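Local coordinates for genome polyprotein (Rhinovirus C, PDB 6KU8), which acts as the 3C cysteine protease, which probably cleaves the viral polyprotein, and is here bound to the inhibitor rupintrivir, at residues G32-T42 / I75-F86; I89-Q97 / A175-A183. All coordinates share one frame; numbering follows the deposited sequence.

Overall arrangement
Interaction 1 joins neighbouring strands 37-41 and 75-80 in the six-stranded antiparallel N-terminal barrel of the chymotrypsin-like 3C fold and runs on into the loop to F86. Interaction 2 comes later in the chain: the loop 89-97, on its way to the second sheet, meets the C-terminal tail that follows strand 172-176 of that sheet. Their centres are about 14 Å apart, and the two contacts touch. I33 and I89 share a probable backbone hydrogen bond, I75 packs on A175 and A176, and L77 packs on F182. The linker and the chain end thus pack together against the first barrel, which is consistent with their helping to join the two barrels.

Interaction 1 of 2, residues G32-T42 / I75-F86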
loop_
_atom_site.group_PDB
_atom_site.type_symbol
_atom_site.label_atom_id
_atom_site.label_comp_id
_atom_site.label_asym_id
_atom_site.label_seq_id
_atom_site.Cartn_x
_atom_site.Cartn_y
_atom_site.Cartn_z
ATOM N N GLY A 32 1.541 6.490 -5.003
ATOM C CA GLY A 32 0.789 7.065 -6.104
ATOM C C GLY A 32 0.536 6.026 -7.183
ATOM O O GLY A 32 1.392 5.190 -7.487
ATOM N N ILE A 33 -0.664 6.074 -7.763
ATOM C CA ILE A 33 -1.105 5.090 -8.749
ATOM C C ILE A 33 -1.180 5.703 -10.145
ATOM O O ILE A 33 -0.686 5.127 -11.122
ATOM C CB ILE A 33 -2.464 4.471 -8.349
ATOM C CG1 ILE A 33 -2.438 3.873 -6.932
ATOM C CG2 ILE A 33 -2.907 3.428 -9.387
ATOM C CD1 ILE A 33 -1.671 2.605 -6.806
ATOM N N HIS A 34 -1.811 6.869 -10.259
ATOM C CA HIS A 34 -2.039 7.545 -11.534
ATOM C C HIS A 34 -2.678 8.883 -11.233
ATOM O O HIS A 34 -3.356 9.035 -10.209
ATOM C CB HIS A 34 -2.952 6.731 -12.463
ATOM C CG HIS A 34 -4.389 6.720 -12.028
ATOM N ND1 HIS A 34 -5.336 7.573 -12.557
ATOM C CD2 HIS A 34 -5.033 5.975 -11.097
ATOM C CE1 HIS A 34 -6.504 7.342 -11.984
ATOM N NE2 HIS A 34 -6.346 6.381 -11.088
ATOM N N ASP A 35 -2.459 9.846 -12.136
ATOM C CA ASP A 35 -3.040 11.185 -12.031
ATOM C C ASP A 35 -2.812 11.706 -10.609
ATOM O O ASP A 35 -1.662 11.744 -10.145
ATOM C CB ASP A 35 -4.477 11.105 -12.494
ATOM C CG ASP A 35 -4.581 10.706 -13.949
ATOM O OD1 ASP A 35 -4.336 11.587 -14.797
ATOM O OD2 ASP A 35 -4.871 9.522 -14.244
ATOM N N ASN A 36 -3.847 12.130 -9.893
ATOM C CA ASN A 36 -3.707 12.612 -8.524
ATOM C C ASN A 36 -4.220 11.597 -7.511
ATOM O O ASN A 36 -4.595 11.977 -6.401
ATOM C CB ASN A 36 -4.441 13.945 -8.368
ATOM C CG ASN A 36 -5.925 13.825 -8.669
ATOM O OD1 ASN A 36 -6.339 13.029 -9.511
ATOM N ND2 ASN A 36 -6.741 14.596 -7.952
ATOM N N CYS A 37 -4.261 10.314 -7.876
ATOM C CA CYS A 37 -4.857 9.277 -7.040
ATOM C C CYS A 37 -3.763 8.422 -6.407
ATOM O O CYS A 37 -2.951 7.824 -7.122
ATOM C CB CYS A 37 -5.804 8.396 -7.851
ATOM S SG CYS A 37 -6.541 7.056 -6.880
ATOM N N ALA A 38 -3.763 8.352 -5.077
ATOM C CA ALA A 38 -2.807 7.556 -4.318
ATOM C C ALA A 38 -3.539 6.551 -3.440
ATOM O O ALA A 38 -4.745 6.640 -3.202
ATOM C CB ALA A 38 -1.894 8.424 -3.437
ATOM N N VAL A 39 -2.776 5.595 -2.937
ATOM C CA VAL A 39 -3.281 4.571 -2.043
ATOM C C VAL A 39 -2.574 4.711 -0.699
ATOM O O VAL A 39 -1.379 5.023 -0.638
ATOM C CB VAL A 39 -3.080 3.188 -2.696
ATOM C CG1 VAL A 39 -2.179 2.282 -1.902
ATOM C CG2 VAL A 39 -4.407 2.568 -3.047
ATOM N N VAL A 40 -3.345 4.574 0.376
ATOM C CA VAL A 40 -2.818 4.540 1.740
ATOM C C VAL A 40 -3.571 3.490 2.525
ATOM O O VAL A 40 -4.724 3.151 2.209
ATOM C CB VAL A 40 -2.965 5.899 2.444
ATOM C CG1 VAL A 40 -2.159 6.977 1.734
ATOM C CG2 VAL A 40 -4.445 6.308 2.490
ATOM N N PRO A 41 -2.971 2.972 3.582
ATOM C CA PRO A 41 -3.708 2.026 4.421
ATOM C C PRO A 41 -4.880 2.726 5.104
ATOM O O PRO A 41 -4.762 3.859 5.578
ATOM C CB PRO A 41 -2.651 1.534 5.418
ATOM C CG PRO A 41 -1.303 1.828 4.701
ATOM C CD PRO A 41 -1.572 3.133 4.033
ATOM N N THR A 42 -6.027 2.047 5.127
ATOM C CA THR A 42 -7.219 2.631 5.746
ATOM C C THR A 42 -6.977 2.978 7.211
ATOM O O THR A 42 -7.466 4.003 7.697
ATOM C CB THR A 42 -8.406 1.678 5.616
ATOM O OG1 THR A 42 -8.701 1.488 4.230
ATOM C CG2 THR A 42 -9.648 2.258 6.317
ATOM N N ILE A 75 -7.458 -0.805 2.074
ATOM C CA ILE A 75 -6.989 0.155 1.087
ATOM C C ILE A 75 -7.938 1.343 1.035
ATOM O O ILE A 75 -9.153 1.183 0.850
ATOM C CB ILE A 75 -6.857 -0.485 -0.302
ATOM C CG1 ILE A 75 -5.689 -1.466 -0.317
ATOM C CG2 ILE A 75 -6.680 0.600 -1.352
ATOM C CD1 ILE A 75 -5.729 -2.388 -1.466
ATOM N N THR A 76 -7.373 2.539 1.162
ATOM C CA THR A 76 -8.084 3.785 0.942
ATOM C C THR A 76 -7.432 4.517 -0.221
ATOM O O THR A 76 -6.201 4.603 -0.287
ATOM C CB THR A 76 -8.058 4.642 2.207
ATOM O OG1 THR A 76 -8.887 4.027 3.200
ATOM C CG2 THR A 76 -8.549 6.041 1.916
ATOM N N LEU A 77 -8.260 5.001 -1.158
ATOM C CA LEU A 77 -7.799 5.846 -2.253
ATOM C C LEU A 77 -7.911 7.302 -1.836
ATOM O O LEU A 77 -8.947 7.718 -1.304
ATOM C CB LEU A 77 -8.629 5.623 -3.528
ATOM C CG LEU A 77 -8.829 4.229 -4.134
ATOM C CD1 LEU A 77 -9.436 4.333 -5.522
ATOM C CD2 LEU A 77 -7.522 3.459 -4.188
ATOM N N LEU A 78 -6.854 8.075 -2.061
ATOM C CA LEU A 78 -6.899 9.520 -1.872
ATOM C C LEU A 78 -6.785 10.191 -3.230
ATOM O O LEU A 78 -5.883 9.869 -4.011
ATOM C CB LEU A 78 -5.778 10.022 -0.965
ATOM C CG LEU A 78 -5.592 9.363 0.398
ATOM C CD1 LEU A 78 -4.375 9.979 1.076
ATOM C CD2 LEU A 78 -6.857 9.510 1.237
ATOM N N TRP A 79 -7.703 11.103 -3.520
ATOM C CA TRP A 79 -7.581 11.975 -4.684
ATOM C C TRP A 79 -7.120 13.324 -4.150
ATOM O O TRP A 79 -7.843 13.981 -3.392
ATOM C CB TRP A 79 -8.894 12.085 -5.457
ATOM C CG TRP A 79 -9.432 10.767 -5.959
ATOM C CD1 TRP A 79 -10.164 9.857 -5.250
ATOM C CD2 TRP A 79 -9.309 10.233 -7.287
ATOM N NE1 TRP A 79 -10.488 8.785 -6.044
ATOM C CE2 TRP A 79 -9.978 8.993 -7.300
ATOM C CE3 TRP A 79 -8.698 10.683 -8.459
ATOM C CZ2 TRP A 79 -10.059 8.200 -8.445
ATOM C CZ3 TRP A 79 -8.771 9.890 -9.598
ATOM C CH2 TRP A 79 -9.449 8.662 -9.583
ATOM N N LEU A 80 -5.912 13.717 -4.528
ATOM C CA LEU A 80 -5.181 14.807 -3.899
ATOM C C LEU A 80 -5.256 16.086 -4.718
ATOM O O LEU A 80 -5.269 16.060 -5.949
ATOM C CB LEU A 80 -3.716 14.409 -3.712
ATOM C CG LEU A 80 -3.555 13.119 -2.911
ATOM C CD1 LEU A 80 -2.115 12.608 -2.990
ATOM C CD2 LEU A 80 -3.936 13.386 -1.476
ATOM N N ASP A 81 -5.280 17.216 -4.012
ATOM C CA ASP A 81 -5.332 18.529 -4.657
ATOM C C ASP A 81 -3.907 18.996 -4.942
ATOM O O ASP A 81 -3.320 19.797 -4.217
ATOM C CB ASP A 81 -6.092 19.522 -3.787
ATOM C CG ASP A 81 -6.379 20.828 -4.513
ATOM O OD1 ASP A 81 -6.330 20.843 -5.763
ATOM O OD2 ASP A 81 -6.649 21.831 -3.836
ATOM N N GLN A 82 -3.347 18.469 -6.028
ATOM C CA GLN A 82 -1.967 18.725 -6.421
ATOM C C GLN A 82 -1.917 18.855 -7.934
ATOM O O GLN A 82 -2.785 18.338 -8.646
ATOM C CB GLN A 82 -1.016 17.592 -5.976
ATOM C CG GLN A 82 -1.182 16.325 -6.823
ATOM C CD GLN A 82 -0.456 15.095 -6.284
ATOM O OE1 GLN A 82 -0.088 15.032 -5.107
ATOM N NE2 GLN A 82 -0.268 14.096 -7.155
ATOM N N ASN A 83 -0.885 19.555 -8.420
ATOM C CA ASN A 83 -0.637 19.667 -9.853
ATOM C C ASN A 83 0.081 18.445 -10.399
ATOM O O ASN A 83 -0.137 18.064 -11.550
ATOM C CB ASN A 83 0.199 20.920 -10.156
ATOM C CG ASN A 83 0.408 21.140 -11.646
ATOM O OD1 ASN A 83 -0.547 21.226 -12.410
ATOM N ND2 ASN A 83 1.660 21.252 -12.060
ATOM N N GLU A 84 0.933 17.823 -9.589
ATOM C CA GLU A 84 1.702 16.683 -10.061
ATOM C C GLU A 84 0.794 15.524 -10.454
ATOM O O GLU A 84 -0.241 15.277 -9.829
ATOM C CB GLU A 84 2.691 16.216 -8.991
ATOM C CG GLU A 84 3.422 14.950 -9.418
ATOM C CD GLU A 84 4.221 14.318 -8.306
ATOM O OE1 GLU A 84 4.842 13.259 -8.566
ATOM O OE2 GLU A 84 4.220 14.871 -7.177
ATOM N N LYS A 85 1.206 14.807 -11.492
ATOM C CA LYS A 85 0.588 13.561 -11.914
ATOM C C LYS A 85 1.525 12.406 -11.594
ATOM O O LYS A 85 2.692 12.406 -12.005
ATOM C CB LYS A 85 0.283 13.569 -13.414
ATOM C CG LYS A 85 -0.509 14.776 -13.896
ATOM C CD LYS A 85 -2.011 14.506 -13.883
ATOM C CE LYS A 85 -2.791 15.647 -14.523
ATOM N NZ LYS A 85 -2.596 16.933 -13.777
ATOM N N PHE A 86 1.013 11.424 -10.871
ATOM C CA PHE A 86 1.787 10.219 -10.644
ATOM C C PHE A 86 2.057 9.521 -11.974
ATOM O O PHE A 86 1.243 9.568 -12.902
ATOM C CB PHE A 86 1.038 9.292 -9.678
ATOM C CG PHE A 86 0.813 9.900 -8.303
ATOM C CD1 PHE A 86 1.887 10.327 -7.531
ATOM C CD2 PHE A 86 -0.468 10.044 -7.794
ATOM C CE1 PHE A 86 1.690 10.893 -6.268
ATOM C CE2 PHE A 86 -0.682 10.607 -6.540
ATOM C CZ PHE A 86 0.398 11.034 -5.770
HETATM O O HOH W 1 -0.836 9.118 -14.370
HETATM O O HOH W 2 -9.242 5.764 5.302
#
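A38 N donates to L78 O at 2.8 Å, and L78 N donates back to A38 O over the same distance. With V40-T76 as the next hydrogen-bonded pair, they zip antiparallel strands 37-41 and 75-80 together in the N-terminal barrel of this chymotrypsin-like protease. A38, V40, T76 and L78 share one sheet face, where M30 and I21 join the packing; C37, V39, L77 and W79 share the other, where V39 CG2 meets L77 CD2, though an unstaggered V39 chi1 (118°) makes the tightness doubtful. C37 SG stands anti to the backbone N (chi1 178°), which lays it over the W79 indole face that CB also covers, 4.0 Å from the six-membered ring centroid. At the indole edge, in the ring plane, sits N36 OD1. The amide's N36 ND2 bonds L80 O (2.9 Å) in the amide plane, fixing its rotation. A type II' turn from H34 to C37 links strands 26-34 and 37-41 as a hairpin, with a classic bulge of I33 and H34 opposite C37; inside it, H34 ND1 meets the anti lone pair of D35 OD2 (2.6 Å). F86 N donates to D35 O, and its ring has G32 CA over the centre of one face and Q82 NE2 over the opposite face, toward the rim. At the far end the T42 side chain is about 7 Å from the bound rupintrivir (AG7); T42 OG1 lies 2.7 Å from T76 OG1, which also bonds a water.

Interaction 2 of 2, residues I89-Q97 / A175-A183; sequences IRRFIPEHQ and AALLRKYFA
R179 sends CG away from its own backbone N (chi1 -162°) and turns at chi3 (-53°), which brings the edge of the guanidinium to I93 O. R179 NE (2.9 Å) and R179 NH2 (2.8 Å) both donate to I93 O, a side-on grip lying close to the guanidinium plane. E95 CG sits over the centre of one guanidinium face, and the R91 backbone lies more loosely on the other. The E95 carboxylate stacks nearly parallel to the R179 guanidinium, the planes 15° apart; the salt bridge from E95 OE2 to R179 NH1 is long at 4.0 Å and no N-H points at the oxygen. Next to this, R179 N donates to P94 O (2.9 Å), and a water joins E95 O to K180 N. The contact fastens the linker between the two barrels of the chymotrypsin-like fold to the C-terminal tail, a short 3-10 turn after the last strand. I93 is its apolar wedge: CD1 reaches F182 CE2 at 3.6 Å while CG2 lies against L177 CB. L178 CD2 covers the backbone of H96 and Q97. Farther along the tail, R90 NH1 donates straight to F182 O (3.0 Å), while NH2 forms a salt bridge with D88. R179 of the tail and R90 of the linker each reach a main-chain oxygen of the other segment, so these bonds are probably strengthened by the arginine charges and add to the apolar packing of I93.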
loop_
_atom_site.group_PDB
_atom_site.type_symbol
_atom_site.label_atom_id
_atom_site.label_comp_id
_atom_site.label_asym_id
_atom_site.label_seq_id
_atom_site.Cartn_x
_atom_site.Cartn_y
_atom_site.Cartn_z
ATOM N N ILE A 89 1.049 3.591 -13.000
ATOM C CA ILE A 89 1.606 2.249 -12.831
ATOM C C ILE A 89 0.535 1.165 -12.930
ATOM O O ILE A 89 0.806 -0.003 -12.622
ATOM C CB ILE A 89 2.374 2.157 -11.507
ATOM C CG1 ILE A 89 1.436 2.569 -10.359
ATOM C CG2 ILE A 89 3.591 3.057 -11.581
ATOM C CD1 ILE A 89 1.775 2.003 -8.987
ATOM N N ARG A 90 -0.667 1.515 -13.393
ATOM C CA ARG A 90 -1.782 0.567 -13.376
ATOM C C ARG A 90 -1.499 -0.684 -14.205
ATOM O O ARG A 90 -2.018 -1.760 -13.895
ATOM C CB ARG A 90 -3.054 1.253 -13.873
ATOM C CG ARG A 90 -3.739 2.111 -12.812
ATOM C CD ARG A 90 -4.933 2.873 -13.394
ATOM N NE ARG A 90 -4.512 3.906 -14.345
ATOM C CZ ARG A 90 -5.323 4.841 -14.826
ATOM N NH1 ARG A 90 -6.594 4.874 -14.438
ATOM N NH2 ARG A 90 -4.871 5.743 -15.683
ATOM N N ARG A 91 -0.679 -0.573 -15.251
ATOM C CA ARG A 91 -0.428 -1.729 -16.111
ATOM C C ARG A 91 0.380 -2.823 -15.406
ATOM O O ARG A 91 0.431 -3.960 -15.901
ATOM C CB ARG A 91 0.280 -1.266 -17.394
ATOM C CG ARG A 91 1.749 -1.620 -17.464
ATOM C CD ARG A 91 2.486 -0.878 -18.598
ATOM N NE ARG A 91 3.071 0.375 -18.129
ATOM C CZ ARG A 91 3.690 1.257 -18.906
ATOM N NH1 ARG A 91 3.809 1.030 -20.208
ATOM N NH2 ARG A 91 4.183 2.373 -18.384
ATOM N N PHE A 92 1.017 -2.509 -14.276
ATOM C CA PHE A 92 1.767 -3.486 -13.489
ATOM C C PHE A 92 0.956 -4.052 -12.338
ATOM O O PHE A 92 1.433 -4.959 -11.644
ATOM C CB PHE A 92 3.054 -2.856 -12.936
ATOM C CG PHE A 92 3.847 -2.096 -13.957
ATOM C CD1 PHE A 92 4.380 -2.738 -15.060
ATOM C CD2 PHE A 92 4.070 -0.735 -13.802
ATOM C CE1 PHE A 92 5.120 -2.036 -15.999
ATOM C CE2 PHE A 92 4.806 -0.027 -14.726
ATOM C CZ PHE A 92 5.335 -0.672 -15.828
ATOM N N ILE A 93 -0.257 -3.549 -12.112
ATOM C CA ILE A 93 -1.117 -3.991 -11.043
ATOM C C ILE A 93 -1.934 -5.181 -11.537
ATOM O O ILE A 93 -2.593 -5.055 -12.593
ATOM C CB ILE A 93 -2.028 -2.858 -10.545
ATOM C CG1 ILE A 93 -1.169 -1.703 -10.004
ATOM C CG2 ILE A 93 -3.006 -3.346 -9.490
ATOM C CD1 ILE A 93 -1.972 -0.571 -9.362
ATOM N N PRO A 94 -1.927 -6.324 -10.861
ATOM C CA PRO A 94 -2.614 -7.509 -11.386
ATOM C C PRO A 94 -4.110 -7.279 -11.489
ATOM O O PRO A 94 -4.679 -6.432 -10.796
ATOM C CB PRO A 94 -2.309 -8.597 -10.349
ATOM C CG PRO A 94 -1.088 -8.101 -9.617
ATOM C CD PRO A 94 -1.271 -6.604 -9.569
ATOM N N GLU A 95 -4.754 -8.089 -12.337
ATOM C CA GLU A 95 -6.209 -8.045 -12.419
ATOM C C GLU A 95 -6.894 -8.923 -11.379
ATOM O O GLU A 95 -8.029 -8.629 -10.989
ATOM C CB GLU A 95 -6.674 -8.439 -13.828
ATOM C CG GLU A 95 -6.476 -7.305 -14.829
ATOM C CD GLU A 95 -7.103 -7.588 -16.174
ATOM O OE1 GLU A 95 -6.842 -8.668 -16.746
ATOM O OE2 GLU A 95 -7.859 -6.724 -16.654
ATOM N N HIS A 96 -6.237 -9.982 -10.910
ATOM C CA HIS A 96 -6.835 -10.880 -9.936
ATOM C C HIS A 96 -5.812 -11.225 -8.862
ATOM O O HIS A 96 -4.611 -10.972 -9.001
ATOM C CB HIS A 96 -7.363 -12.167 -10.599
ATOM C CG HIS A 96 -8.421 -11.926 -11.631
ATOM N ND1 HIS A 96 -9.715 -11.578 -11.304
ATOM C CD2 HIS A 96 -8.377 -11.982 -12.984
ATOM C CE1 HIS A 96 -10.424 -11.430 -12.411
ATOM N NE2 HIS A 96 -9.635 -11.667 -13.444
ATOM N N GLN A 97 -6.302 -11.827 -7.784
ATOM C CA GLN A 97 -5.411 -12.377 -6.777
ATOM C C GLN A 97 -4.696 -13.594 -7.337
ATOM O O GLN A 97 -5.313 -14.432 -7.998
ATOM C CB GLN A 97 -6.199 -12.751 -5.529
ATOM C CG GLN A 97 -6.693 -11.563 -4.739
ATOM C CD GLN A 97 -7.428 -11.997 -3.492
ATOM O OE1 GLN A 97 -8.649 -11.839 -3.389
ATOM N NE2 GLN A 97 -6.691 -12.570 -2.543
ATOM N N ALA A 175 -2.634 -5.894 1.559
ATOM C CA ALA A 175 -3.912 -5.708 0.879
ATOM C C ALA A 175 -3.689 -5.835 -0.626
ATOM O O ALA A 175 -2.894 -5.087 -1.202
ATOM C CB ALA A 175 -4.511 -4.341 1.226
ATOM N N ALA A 176 -4.379 -6.775 -1.264
ATOM C CA ALA A 176 -4.178 -6.982 -2.693
ATOM C C ALA A 176 -4.509 -5.712 -3.468
ATOM O O ALA A 176 -5.543 -5.072 -3.238
ATOM C CB ALA A 176 -5.022 -8.149 -3.202
ATOM N N LEU A 177 -3.603 -5.319 -4.358
ATOM C CA LEU A 177 -3.884 -4.266 -5.332
ATOM C C LEU A 177 -4.479 -4.930 -6.571
ATOM O O LEU A 177 -3.859 -5.826 -7.152
ATOM C CB LEU A 177 -2.618 -3.484 -5.684
ATOM C CG LEU A 177 -2.024 -2.619 -4.570
ATOM C CD1 LEU A 177 -0.614 -2.195 -4.950
ATOM C CD2 LEU A 177 -2.908 -1.398 -4.302
ATOM N N LEU A 178 -5.699 -4.538 -6.944
ATOM C CA LEU A 178 -6.366 -5.102 -8.110
ATOM C C LEU A 178 -6.702 -3.985 -9.091
ATOM O O LEU A 178 -7.161 -2.909 -8.695
ATOM C CB LEU A 178 -7.624 -5.881 -7.705
ATOM C CG LEU A 178 -7.377 -6.988 -6.678
ATOM C CD1 LEU A 178 -8.700 -7.487 -6.088
ATOM C CD2 LEU A 178 -6.579 -8.137 -7.298
ATOM N N ARG A 179 -6.449 -4.232 -10.376
ATOM C CA ARG A 179 -6.493 -3.132 -11.335
ATOM C C ARG A 179 -7.859 -2.461 -11.376
ATOM O O ARG A 179 -7.943 -1.251 -11.616
ATOM C CB ARG A 179 -6.110 -3.613 -12.730
ATOM C CG ARG A 179 -5.723 -2.455 -13.670
ATOM C CD ARG A 179 -5.207 -3.008 -14.984
ATOM N NE ARG A 179 -4.143 -3.984 -14.745
ATOM C CZ ARG A 179 -3.741 -4.876 -15.643
ATOM N NH1 ARG A 179 -4.336 -4.926 -16.836
ATOM N NH2 ARG A 179 -2.767 -5.725 -15.344
ATOM N N LYS A 180 -8.935 -3.219 -11.148
ATOM C CA LYS A 180 -10.275 -2.643 -11.184
ATOM C C LYS A 180 -10.485 -1.575 -10.120
ATOM O O LYS A 180 -11.386 -0.741 -10.272
ATOM C CB LYS A 180 -11.335 -3.744 -11.025
ATOM C CG LYS A 180 -11.290 -4.457 -9.670
ATOM C CD LYS A 180 -12.318 -5.592 -9.578
ATOM C CE LYS A 180 -12.068 -6.453 -8.333
ATOM N NZ LYS A 180 -13.011 -7.615 -8.255
ATOM N N TYR A 181 -9.684 -1.576 -9.043
ATOM C CA TYR A 181 -9.779 -0.494 -8.067
ATOM C C TYR A 181 -9.511 0.872 -8.701
ATOM O O TYR A 181 -10.009 1.894 -8.215
ATOM C CB TYR A 181 -8.778 -0.711 -6.930
ATOM C CG TYR A 181 -9.043 -1.882 -6.009
ATOM C CD1 TYR A 181 -10.299 -2.494 -5.959
ATOM C CD2 TYR A 181 -8.041 -2.369 -5.175
ATOM C CE1 TYR A 181 -10.545 -3.552 -5.096
ATOM C CE2 TYR A 181 -8.280 -3.438 -4.326
ATOM C CZ TYR A 181 -9.530 -4.023 -4.284
ATOM O OH TYR A 181 -9.766 -5.079 -3.421
ATOM N N PHE A 182 -8.710 0.912 -9.766
ATOM C CA PHE A 182 -8.117 2.149 -10.262
ATOM C C PHE A 182 -8.614 2.519 -11.658
ATOM O O PHE A 182 -7.995 3.342 -12.338
ATOM C CB PHE A 182 -6.594 2.011 -10.232
ATOM C CG PHE A 182 -6.083 1.509 -8.904
ATOM C CD1 PHE A 182 -6.215 2.291 -7.773
ATOM C CD2 PHE A 182 -5.530 0.236 -8.777
ATOM C CE1 PHE A 182 -5.767 1.846 -6.530
ATOM C CE2 PHE A 182 -5.082 -0.238 -7.529
ATOM C CZ PHE A 182 -5.205 0.573 -6.406
ATOM N N ALA A 183 -9.727 1.940 -12.089
ATOM C CA ALA A 183 -10.262 2.187 -13.428
ATOM C C ALA A 183 -11.007 3.524 -13.534
ATOM O O ALA A 183 -11.322 4.176 -12.527
ATOM C CB ALA A 183 -11.175 1.043 -13.833
HETATM O O HOH W 3 -9.042 -5.943 -11.616
#